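Local coordinates for protein 2,3-dihydroxybenzoate-AMP ligase (Bacillus subtilis, PDB 1MDB) that belongs to the ANL family of AMP-binding enzymes and holds adenosine monophosphate and 2,3-dihydroxy-benzoic acid in its pocket, at residues T58-L63 and L95-A100; V254-P257 and D263-P266; S363-D368 and D413-T418. All coordinates share one frame; numbering follows the deposited sequence.

Contact 1 of 3, residues T58-L63 and L95-A100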
loop_
_atom_site.group_PDB
_atom_site.type_symbol
_atom_site.label_atom_id
_atom_site.label_comp_id
_atom_site.label_asym_id
_atom_site.label_seq_id
_atom_site.Cartn_x
_atom_site.Cartn_y
_atom_site.Cartn_z
ATOM N N THR A 58 15.195 2.619 -22.667
ATOM C CA THR A 58 14.896 2.563 -24.095
ATOM C C THR A 58 13.437 2.209 -24.392
ATOM O O THR A 58 12.794 2.873 -25.190
ATOM C CB THR A 58 15.811 1.548 -24.821
ATOM O OG1 THR A 58 17.177 1.958 -24.691
ATOM C CG2 THR A 58 15.458 1.475 -26.307
ATOM N N ARG A 59 12.918 1.162 -23.756
ATOM C CA ARG A 59 11.535 0.762 -23.982
ATOM C C ARG A 59 10.567 1.887 -23.604
ATOM O O ARG A 59 9.551 2.082 -24.265
ATOM C CB ARG A 59 11.221 -0.513 -23.190
ATOM C CG ARG A 59 12.141 -1.681 -23.558
ATOM C CD ARG A 59 11.784 -2.978 -22.838
ATOM N NE ARG A 59 10.433 -3.429 -23.152
ATOM C CZ ARG A 59 10.135 -4.636 -23.622
ATOM N NH1 ARG A 59 11.095 -5.520 -23.833
ATOM N NH2 ARG A 59 8.876 -4.960 -23.879
ATOM N N ALA A 60 10.893 2.628 -22.550
ATOM C CA ALA A 60 10.065 3.736 -22.090
ATOM C C ALA A 60 9.996 4.863 -23.138
ATOM O O ALA A 60 8.928 5.457 -23.359
ATOM C CB ALA A 60 10.611 4.276 -20.774
ATOM N N ASP A 61 11.133 5.163 -23.768
ATOM C CA ASP A 61 11.179 6.194 -24.798
ATOM C C ASP A 61 10.358 5.728 -25.984
ATOM O O ASP A 61 9.465 6.434 -26.468
ATOM C CB ASP A 61 12.608 6.438 -25.284
ATOM C CG ASP A 61 13.389 7.347 -24.376
ATOM O OD1 ASP A 61 12.765 8.186 -23.695
ATOM O OD2 ASP A 61 14.635 7.234 -24.359
ATOM N N ARG A 62 10.674 4.526 -26.448
ATOM C CA ARG A 62 9.984 3.952 -27.587
ATOM C C ARG A 62 8.492 3.756 -27.346
ATOM O O ARG A 62 7.696 3.836 -28.283
ATOM C CB ARG A 62 10.636 2.623 -27.981
ATOM C CG ARG A 62 12.044 2.771 -28.562
ATOM C CD ARG A 62 12.642 1.416 -28.956
ATOM N NE ARG A 62 11.900 0.745 -30.023
ATOM C CZ ARG A 62 11.884 1.140 -31.294
ATOM N NH1 ARG A 62 12.575 2.206 -31.666
ATOM N NH2 ARG A 62 11.183 0.464 -32.197
ATOM N N LEU A 63 8.100 3.503 -26.097
ATOM C CA LEU A 63 6.682 3.303 -25.802
ATOM C C LEU A 63 5.968 4.650 -25.724
ATOM O O LEU A 63 4.846 4.798 -26.201
ATOM C CB LEU A 63 6.496 2.530 -24.488
ATOM C CG LEU A 63 5.044 2.252 -24.062
ATOM C CD1 LEU A 63 4.316 1.502 -25.176
ATOM C CD2 LEU A 63 5.009 1.436 -22.777
ATOM N N LEU A 95 4.532 6.783 -19.674
ATOM C CA LEU A 95 3.474 7.739 -19.378
ATOM C C LEU A 95 4.108 8.943 -18.697
ATOM O O LEU A 95 3.762 10.085 -18.984
ATOM C CB LEU A 95 2.423 7.108 -18.470
ATOM C CG LEU A 95 1.556 6.050 -19.165
ATOM C CD1 LEU A 95 0.677 5.343 -18.145
ATOM C CD2 LEU A 95 0.699 6.728 -20.244
ATOM N N PHE A 96 5.048 8.675 -17.799
ATOM C CA PHE A 96 5.750 9.731 -17.085
ATOM C C PHE A 96 6.465 10.683 -18.052
ATOM O O PHE A 96 6.461 11.899 -17.837
ATOM C CB PHE A 96 6.764 9.114 -16.111
ATOM C CG PHE A 96 6.148 8.539 -14.859
ATOM C CD1 PHE A 96 6.847 7.615 -14.090
ATOM C CD2 PHE A 96 4.891 8.947 -14.426
ATOM C CE1 PHE A 96 6.303 7.109 -12.907
ATOM C CE2 PHE A 96 4.341 8.439 -13.240
ATOM C CZ PHE A 96 5.050 7.525 -12.487
ATOM N N ARG A 97 7.064 10.144 -19.117
ATOM C CA ARG A 97 7.780 10.987 -20.085
ATOM C C ARG A 97 6.868 11.741 -21.048
ATOM O O ARG A 97 7.277 12.735 -21.653
ATOM C CB ARG A 97 8.796 10.157 -20.880
ATOM C CG ARG A 97 9.846 9.485 -19.997
ATOM C CD ARG A 97 11.256 9.665 -20.515
ATOM N NE ARG A 97 11.893 8.381 -20.748
ATOM C CZ ARG A 97 13.020 7.969 -20.184
ATOM N NH1 ARG A 97 13.677 8.738 -19.331
ATOM N NH2 ARG A 97 13.488 6.771 -20.477
ATOM N N LEU A 98 5.636 11.268 -21.190
ATOM C CA LEU A 98 4.658 11.909 -22.065
ATOM C C LEU A 98 3.845 12.900 -21.249
ATOM O O LEU A 98 3.039 13.652 -21.789
ATOM C CB LEU A 98 3.722 10.850 -22.660
ATOM C CG LEU A 98 2.554 11.303 -23.547
ATOM C CD1 LEU A 98 3.059 12.195 -24.681
ATOM C CD2 LEU A 98 1.849 10.075 -24.110
ATOM N N GLY A 99 4.061 12.901 -19.938
ATOM C CA GLY A 99 3.308 13.795 -19.079
ATOM C C GLY A 99 1.891 13.284 -18.847
ATOM O O GLY A 99 1.015 14.031 -18.393
ATOM N N ALA A 100 1.658 12.016 -19.177
ATOM C CA ALA A 100 0.351 11.403 -18.980
ATOM C C ALA A 100 0.303 10.835 -17.562
ATOM O O ALA A 100 1.325 10.422 -17.006
ATOM C CB ALA A 100 0.120 10.307 -20.002
#

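Contact 2 of 3, residues V254-P257 and D263-P266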
loop_
_atom_site.group_PDB
_atom_site.type_symbol
_atom_site.label_atom_id
_atom_site.label_comp_id
_atom_site.label_asym_id
_atom_site.label_seq_id
_atom_site.Cartn_x
_atom_site.Cartn_y
_atom_site.Cartn_z
ATOM N N VAL A 254 12.718 -8.110 -7.922
ATOM C CA VAL A 254 12.320 -9.442 -8.358
ATOM C C VAL A 254 10.808 -9.493 -8.261
ATOM O O VAL A 254 10.238 -9.171 -7.217
ATOM C CB VAL A 254 12.884 -10.550 -7.455
ATOM C CG1 VAL A 254 12.448 -11.895 -7.982
ATOM C CG2 VAL A 254 14.395 -10.445 -7.369
ATOM N N LEU A 255 10.150 -9.927 -9.329
ATOM C CA LEU A 255 8.696 -9.979 -9.328
ATOM C C LEU A 255 8.122 -11.351 -9.011
ATOM O O LEU A 255 8.368 -12.320 -9.724
ATOM C CB LEU A 255 8.167 -9.496 -10.681
ATOM C CG LEU A 255 8.712 -8.125 -11.101
ATOM C CD1 LEU A 255 8.295 -7.809 -12.530
ATOM C CD2 LEU A 255 8.204 -7.065 -10.142
ATOM N N SER A 256 7.343 -11.427 -7.938
ATOM C CA SER A 256 6.728 -12.682 -7.551
ATOM C C SER A 256 5.351 -12.790 -8.195
ATOM O O SER A 256 4.594 -11.813 -8.246
ATOM C CB SER A 256 6.592 -12.772 -6.027
ATOM O OG SER A 256 6.041 -14.025 -5.645
ATOM N N PRO A 257 5.020 -13.983 -8.711
ATOM C CA PRO A 257 3.760 -14.333 -9.374
ATOM C C PRO A 257 2.561 -14.066 -8.466
ATOM O O PRO A 257 1.469 -13.717 -8.934
ATOM C CB PRO A 257 3.921 -15.826 -9.647
ATOM C CG PRO A 257 5.400 -15.984 -9.813
ATOM C CD PRO A 257 5.946 -15.129 -8.710
ATOM N N ASP A 263 5.327 -19.385 -4.099
ATOM C CA ASP A 263 5.954 -18.626 -5.169
ATOM C C ASP A 263 7.152 -17.804 -4.708
ATOM O O ASP A 263 8.188 -17.794 -5.365
ATOM C CB ASP A 263 4.938 -17.694 -5.839
ATOM C CG ASP A 263 3.975 -18.435 -6.745
ATOM O OD1 ASP A 263 4.423 -19.385 -7.423
ATOM O OD2 ASP A 263 2.781 -18.060 -6.792
ATOM N N ALA A 264 7.004 -17.128 -3.571
ATOM C CA ALA A 264 8.042 -16.259 -3.019
ATOM C C ALA A 264 9.297 -16.917 -2.438
ATOM O O ALA A 264 10.406 -16.438 -2.672
ATOM C CB ALA A 264 7.423 -15.340 -1.966
ATOM N N PHE A 265 9.131 -17.987 -1.667
ATOM C CA PHE A 265 10.284 -18.647 -1.055
ATOM C C PHE A 265 11.350 -19.086 -2.059
ATOM O O PHE A 265 12.514 -18.725 -1.916
ATOM C CB PHE A 265 9.817 -19.827 -0.189
ATOM C CG PHE A 265 9.245 -19.406 1.147
ATOM C CD1 PHE A 265 8.757 -18.113 1.336
ATOM C CD2 PHE A 265 9.165 -20.310 2.204
ATOM C CE1 PHE A 265 8.197 -17.722 2.550
ATOM C CE2 PHE A 265 8.604 -19.931 3.430
ATOM C CZ PHE A 265 8.117 -18.633 3.601
ATOM N N PRO A 266 10.970 -19.860 -3.090
ATOM C CA PRO A 266 11.982 -20.286 -4.065
ATOM C C PRO A 266 12.704 -19.067 -4.639
ATOM O O PRO A 266 13.919 -19.073 -4.820
ATOM C CB PRO A 266 11.158 -21.017 -5.122
ATOM C CG PRO A 266 10.012 -21.573 -4.330
ATOM C CD PRO A 266 9.650 -20.420 -3.423
#

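Contact 3 of 3, residues S363-D368 and D413-T418. With AMP (adenosine monophosphate), chain D; SO4 (sulfate ion), chain C.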
loop_
_atom_site.group_PDB
_atom_site.type_symbol
_atom_site.label_atom_id
_atom_site.label_comp_id
_atom_site.label_asym_id
_atom_site.label_seq_id
_atom_site.Cartn_x
_atom_site.Cartn_y
_atom_site.Cartn_z
ATOM N N SER A 363 3.322 15.944 12.812
ATOM C CA SER A 363 2.290 15.076 13.343
ATOM C C SER A 363 1.603 15.687 14.559
ATOM O O SER A 363 2.242 16.313 15.405
ATOM C CB SER A 363 2.885 13.717 13.728
ATOM O OG SER A 363 3.225 12.962 12.577
ATOM N N ARG A 364 0.291 15.508 14.635
ATOM C CA ARG A 364 -0.468 16.008 15.767
ATOM C C ARG A 364 -1.506 14.982 16.190
ATOM O O ARG A 364 -2.115 14.315 15.350
ATOM C CB ARG A 364 -1.109 17.355 15.425
ATOM C CG ARG A 364 -0.044 18.406 15.146
ATOM C CD ARG A 364 -0.552 19.833 15.157
ATOM N NE ARG A 364 0.551 20.764 14.922
ATOM C CZ ARG A 364 0.431 22.086 14.892
ATOM N NH1 ARG A 364 -0.753 22.651 15.083
ATOM N NH2 ARG A 364 1.497 22.844 14.668
ATOM N N VAL A 365 -1.663 14.829 17.502
ATOM C CA VAL A 365 -2.622 13.891 18.071
ATOM C C VAL A 365 -3.713 14.686 18.781
ATOM O O VAL A 365 -3.505 15.189 19.888
ATOM C CB VAL A 365 -1.943 12.950 19.083
ATOM C CG1 VAL A 365 -2.964 12.020 19.694
ATOM C CG2 VAL A 365 -0.851 12.150 18.396
ATOM N N TRP A 366 -4.870 14.802 18.137
ATOM C CA TRP A 366 -5.987 15.549 18.699
ATOM C C TRP A 366 -7.063 14.680 19.337
ATOM O O TRP A 366 -7.104 13.470 19.138
ATOM C CB TRP A 366 -6.648 16.407 17.623
ATOM C CG TRP A 366 -5.865 17.598 17.212
ATOM C CD1 TRP A 366 -4.715 18.067 17.777
ATOM C CD2 TRP A 366 -6.194 18.503 16.157
ATOM N NE1 TRP A 366 -4.305 19.212 17.136
ATOM C CE2 TRP A 366 -5.196 19.502 16.135
ATOM C CE3 TRP A 366 -7.237 18.566 15.222
ATOM C CZ2 TRP A 366 -5.213 20.554 15.222
ATOM C CZ3 TRP A 366 -7.253 19.612 14.313
ATOM C CH2 TRP A 366 -6.245 20.592 14.318
ATOM N N ASP A 367 -7.937 15.326 20.104
ATOM C CA ASP A 367 -9.046 14.650 20.763
ATOM C C ASP A 367 -10.279 14.967 19.924
ATOM O O ASP A 367 -10.212 15.784 19.008
ATOM C CB ASP A 367 -9.213 15.171 22.198
ATOM C CG ASP A 367 -9.668 16.621 22.249
ATOM O OD1 ASP A 367 -9.235 17.417 21.392
ATOM O OD2 ASP A 367 -10.451 16.971 23.154
ATOM N N ASP A 368 -11.401 14.328 20.236
ATOM C CA ASP A 368 -12.636 14.531 19.487
ATOM C C ASP A 368 -12.977 15.982 19.169
ATOM O O ASP A 368 -13.727 16.250 18.233
ATOM C CB ASP A 368 -13.811 13.892 20.229
ATOM C CG ASP A 368 -13.662 12.393 20.368
ATOM O OD1 ASP A 368 -13.297 11.742 19.370
ATOM O OD2 ASP A 368 -13.918 11.861 21.468
ATOM N N ASP A 413 -6.640 7.505 11.855
ATOM C CA ASP A 413 -6.092 6.547 12.809
ATOM C C ASP A 413 -6.082 7.095 14.230
ATOM O O ASP A 413 -5.955 8.304 14.444
ATOM C CB ASP A 413 -4.666 6.163 12.414
ATOM C CG ASP A 413 -4.594 5.571 11.022
ATOM O OD1 ASP A 413 -4.065 6.242 10.109
ATOM O OD2 ASP A 413 -5.088 4.440 10.845
ATOM N N ILE A 414 -6.249 6.202 15.200
ATOM C CA ILE A 414 -6.195 6.589 16.599
ATOM C C ILE A 414 -4.822 6.091 17.056
ATOM O O ILE A 414 -4.523 4.892 16.974
ATOM C CB ILE A 414 -7.295 5.905 17.446
ATOM C CG1 ILE A 414 -8.686 6.272 16.914
ATOM C CG2 ILE A 414 -7.172 6.345 18.897
ATOM C CD1 ILE A 414 -8.927 7.765 16.737
ATOM N N VAL A 415 -3.986 7.013 17.525
ATOM C CA VAL A 415 -2.635 6.656 17.953
ATOM C C VAL A 415 -2.198 7.450 19.184
ATOM O O VAL A 415 -2.909 8.338 19.657
ATOM C CB VAL A 415 -1.614 6.958 16.831
ATOM C CG1 VAL A 415 -2.128 6.443 15.486
ATOM C CG2 VAL A 415 -1.370 8.465 16.744
ATOM N N ARG A 416 -1.018 7.114 19.691
ATOM C CA ARG A 416 -0.430 7.812 20.824
ATOM C C ARG A 416 1.028 7.997 20.416
ATOM O O ARG A 416 1.539 7.237 19.592
ATOM C CB ARG A 416 -0.531 6.979 22.108
ATOM C CG ARG A 416 0.642 6.044 22.359
ATOM C CD ARG A 416 0.401 5.165 23.574
ATOM N NE ARG A 416 1.602 4.423 23.942
ATOM C CZ ARG A 416 1.667 3.099 24.029
ATOM N NH1 ARG A 416 0.593 2.364 23.775
ATOM N NH2 ARG A 416 2.810 2.510 24.361
ATOM N N LEU A 417 1.692 9.005 20.969
ATOM C CA LEU A 417 3.083 9.258 20.621
ATOM C C LEU A 417 4.037 8.833 21.718
ATOM O O LEU A 417 3.740 8.969 22.905
ATOM C CB LEU A 417 3.301 10.741 20.317
ATOM C CG LEU A 417 2.567 11.363 19.129
ATOM C CD1 LEU A 417 2.903 12.845 19.059
ATOM C CD2 LEU A 417 2.967 10.659 17.833
ATOM N N THR A 418 5.187 8.318 21.308
ATOM C CA THR A 418 6.208 7.876 22.243
ATOM C C THR A 418 7.146 9.052 22.556
ATOM O O THR A 418 7.008 10.142 21.991
ATOM C CB THR A 418 7.012 6.697 21.651
ATOM O OG1 THR A 418 7.374 5.798 22.701
ATOM C CG2 THR A 418 8.279 7.190 20.971
HETATM P P AMP D . -3.059 2.905 2.367
HETATM O O1P AMP D . -3.102 4.189 1.582
HETATM O O2P AMP D . -3.837 1.784 1.762
HETATM O O3P AMP D . -1.650 2.493 2.705
HETATM O "O5'" AMP D . -3.865 3.138 3.792
HETATM C "C5'" AMP D . -3.291 3.885 4.902
HETATM C "C4'" AMP D . -4.021 3.519 6.200
HETATM O "O4'" AMP D . -3.731 2.151 6.417
HETATM C "C3'" AMP D . -3.516 4.194 7.442
HETATM O "O3'" AMP D . -4.104 5.479 7.630
HETATM C "C2'" AMP D . -3.863 3.184 8.529
HETATM O "O2'" AMP D . -5.216 3.358 9.002
HETATM C "C1'" AMP D . -3.637 1.879 7.808
HETATM N N9 AMP D . -2.100 1.340 8.256
HETATM C C8 AMP D . -1.067 1.207 7.392
HETATM N N7 AMP D . 0.018 0.729 7.994
HETATM C C5 AMP D . -0.359 0.567 9.250
HETATM C C6 AMP D . 0.434 0.069 10.278
HETATM N N6 AMP D . 1.696 -0.318 10.096
HETATM N N1 AMP D . -0.165 -0.015 11.512
HETATM C C2 AMP D . -1.456 0.363 11.738
HETATM N N3 AMP D . -2.217 0.837 10.742
HETATM C C4 AMP D . -1.683 0.947 9.474
HETATM S S SO4 C . 6.593 6.253 26.126
HETATM O O1 SO4 C . 6.134 4.921 25.685
HETATM O O2 SO4 C . 6.994 6.191 27.545
HETATM O O3 SO4 C . 7.747 6.672 25.307
HETATM O O4 SO4 C . 5.497 7.231 25.967
#

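Contact 1 of 3, residues T58-L63 and L95-A100
Arg-97 on helix 86-98 reaches across to Asp-61 and Ala-60 on helix 53-70, and its guanidinium settles obliquely against both. OD1 of Asp-61 lies 3.1 Å from NE of Arg-97, a salt bridge made by charge alone: the oxygen stands well out of the guanidinium plane, with no N-H aimed at it. The carboxylate and guanidinium planes are 30° apart, and the same OD1 is 3.5 Å from CZ of Arg-97. Beside the acid, the methyl CB of Ala-60 comes within 3.8 Å of NH2 of Arg-97. The arginine gets there by a bent chain: CG is anti to the carbonyl carbon, and twists at chi2 (-133°) and chi3 (-122°) bring the charged end down on the neighbouring helix. Each charge has a stronger partner nearby: NH2 of Arg-97 pairs with Asp-57, one turn before Asp-61, while OD2 of Asp-61 pairs with Arg-32. Leu-31 of helix 27-38 packs on both Ala-60 and Arg-97. Just beyond the arginine, Gly-99, with positive phi, is the C-prime residue of a Schellman motif: Ala-100 N bonds to Leu-95 O at 2.9 Å, and Gly-99 N more weakly to Phe-96 O. Asp-57, Arg-97, Asp-61 and Arg-32 thus form a chain of alternating charge where helices 27-38, 53-70 and 86-98 meet, and Asp-61 probably offsets the closeness of Arg-32 and Arg-97, its pull on Arg-97 resting on proximity more than on hydrogen-bond direction.

Contact 2 of 3, residues V254-P257 and D263-P266
Ser-256 and Pro-257, at the exit of strand 252-255, face the first turn of helix 261-271 through Asp-263 and Ala-264. The hydroxyl of the serine is the inner point of touch: OG lies 3.8 Å from CB of Asp-263 and 4.1 Å from CB of Ala-264. Next to it the proline ring lies across the aspartate, with CB of Pro-257 3.8 Å from OD2 of Asp-263 and CD of Pro-257 4.0 Å from CB of Asp-263. These are van der Waals contacts, carbon against carbon or oxygen, and no hydrogen bond joins the two segments. The torsions explain the placing: OG of Ser-256 is anti to its own nitrogen (chi1 -178°) and extends toward the helix, while CG of Asp-263 is turned beside its backbone N, bringing the carboxylate within touch of the ring. The polar ends are held instead by Ser-258, its carbonyl O accepting from OG of Ser-256 and its OG bonding OD2 of Asp-263. Farther out, Tyr-132 holds the carbonyl of Pro-257 through its hydroxyl, Leu-267 of the same helix packs on Ser-256 and Pro-257, and Ala-264 presses on Leu-227 of strand 225-228 and on Trp-286 of helix 280-292. This short connection opens a beta-alpha-beta crossover from strand 252-255 to parallel strand 275-278 of the large mixed sheet, its helix packing over strand 225-228 between them. The chemistry divides by depth: the buried serine hydroxyl is satisfied by the connection's own backbone, whereas at the exposed end a proline ring meets a carboxylate whose bond to Ser-258 ties the helix start to the connection.

Contact 3 of 3, residues S363-D368 and D413-T418
Val-365 meets Val-415 and Leu-417 although their strands, 362-366 and 409-417, are not neighbours in the sheet; strand 379-384 runs between them, and no hydrogen bond joins the two segments. One methyl does most of the work. CG2 of Val-365 lies 3.6 Å from CG of Leu-417 and 3.9 Å from its CD1, reaching the branch point of the leucine, and the two side chains slide past each other in opposite directions. That same CG2 is 4.1 Å from CG2 of Val-415, a looser methyl-to-methyl touch. The other branch, CG1 of Val-365, is anti to the backbone N (chi1 178°) and rests 3.7 Å from the carbonyl O of Val-415. The two ends of segment 413-418 serve polar partners. OD1 of Asp-413, midway along its strand, accepts a hydrogen bond from O3' of adenosine monophosphate at 2.6 Å, and its carboxylate also pairs with Arg-428, which itself bonds the nucleotide. OG1 of Thr-418, just past the strand, donates to O3 of a sulfate ion at 2.8 Å; the ion, probably from the crystallisation liquor, is also hydrogen-bonded to Arg-419 N. The apolar patch therefore lies on the strand that carries a nucleotide-binding aspartate. It lies on one face of a four-stranded antiparallel sheet: Leu-381 of the inner strand 379-384, which separates the two, packs on Val-415, Ile-423 and Val-425 of the edge strand 423-428 touch Val-415 as well, and Val-373, in the loop after strand 362-366, touches the side chain of Val-365 and is hydrogen-bonded to its backbone.

Overall arrangement
The three contacts follow one another along the chain, touch nowhere and share no helix or strand; contact 3 lies across the chain's centre from contacts 1 and 2, whose nearest atoms are about 12 Å apart. Contact 1 joins two helices and contact 3 two strands, both buried, while contact 2 joins a strand exit to the helix after it and is partly open at its proline and aspartate. Charge governs contact 1, apolar packing contact 3, and van der Waals touches contact 2, with both polar ends bonded to Ser-258 in the connection. Contacts 1 and 2 are structural packing; only contact 3 includes a residue of the adenosine monophosphate pocket.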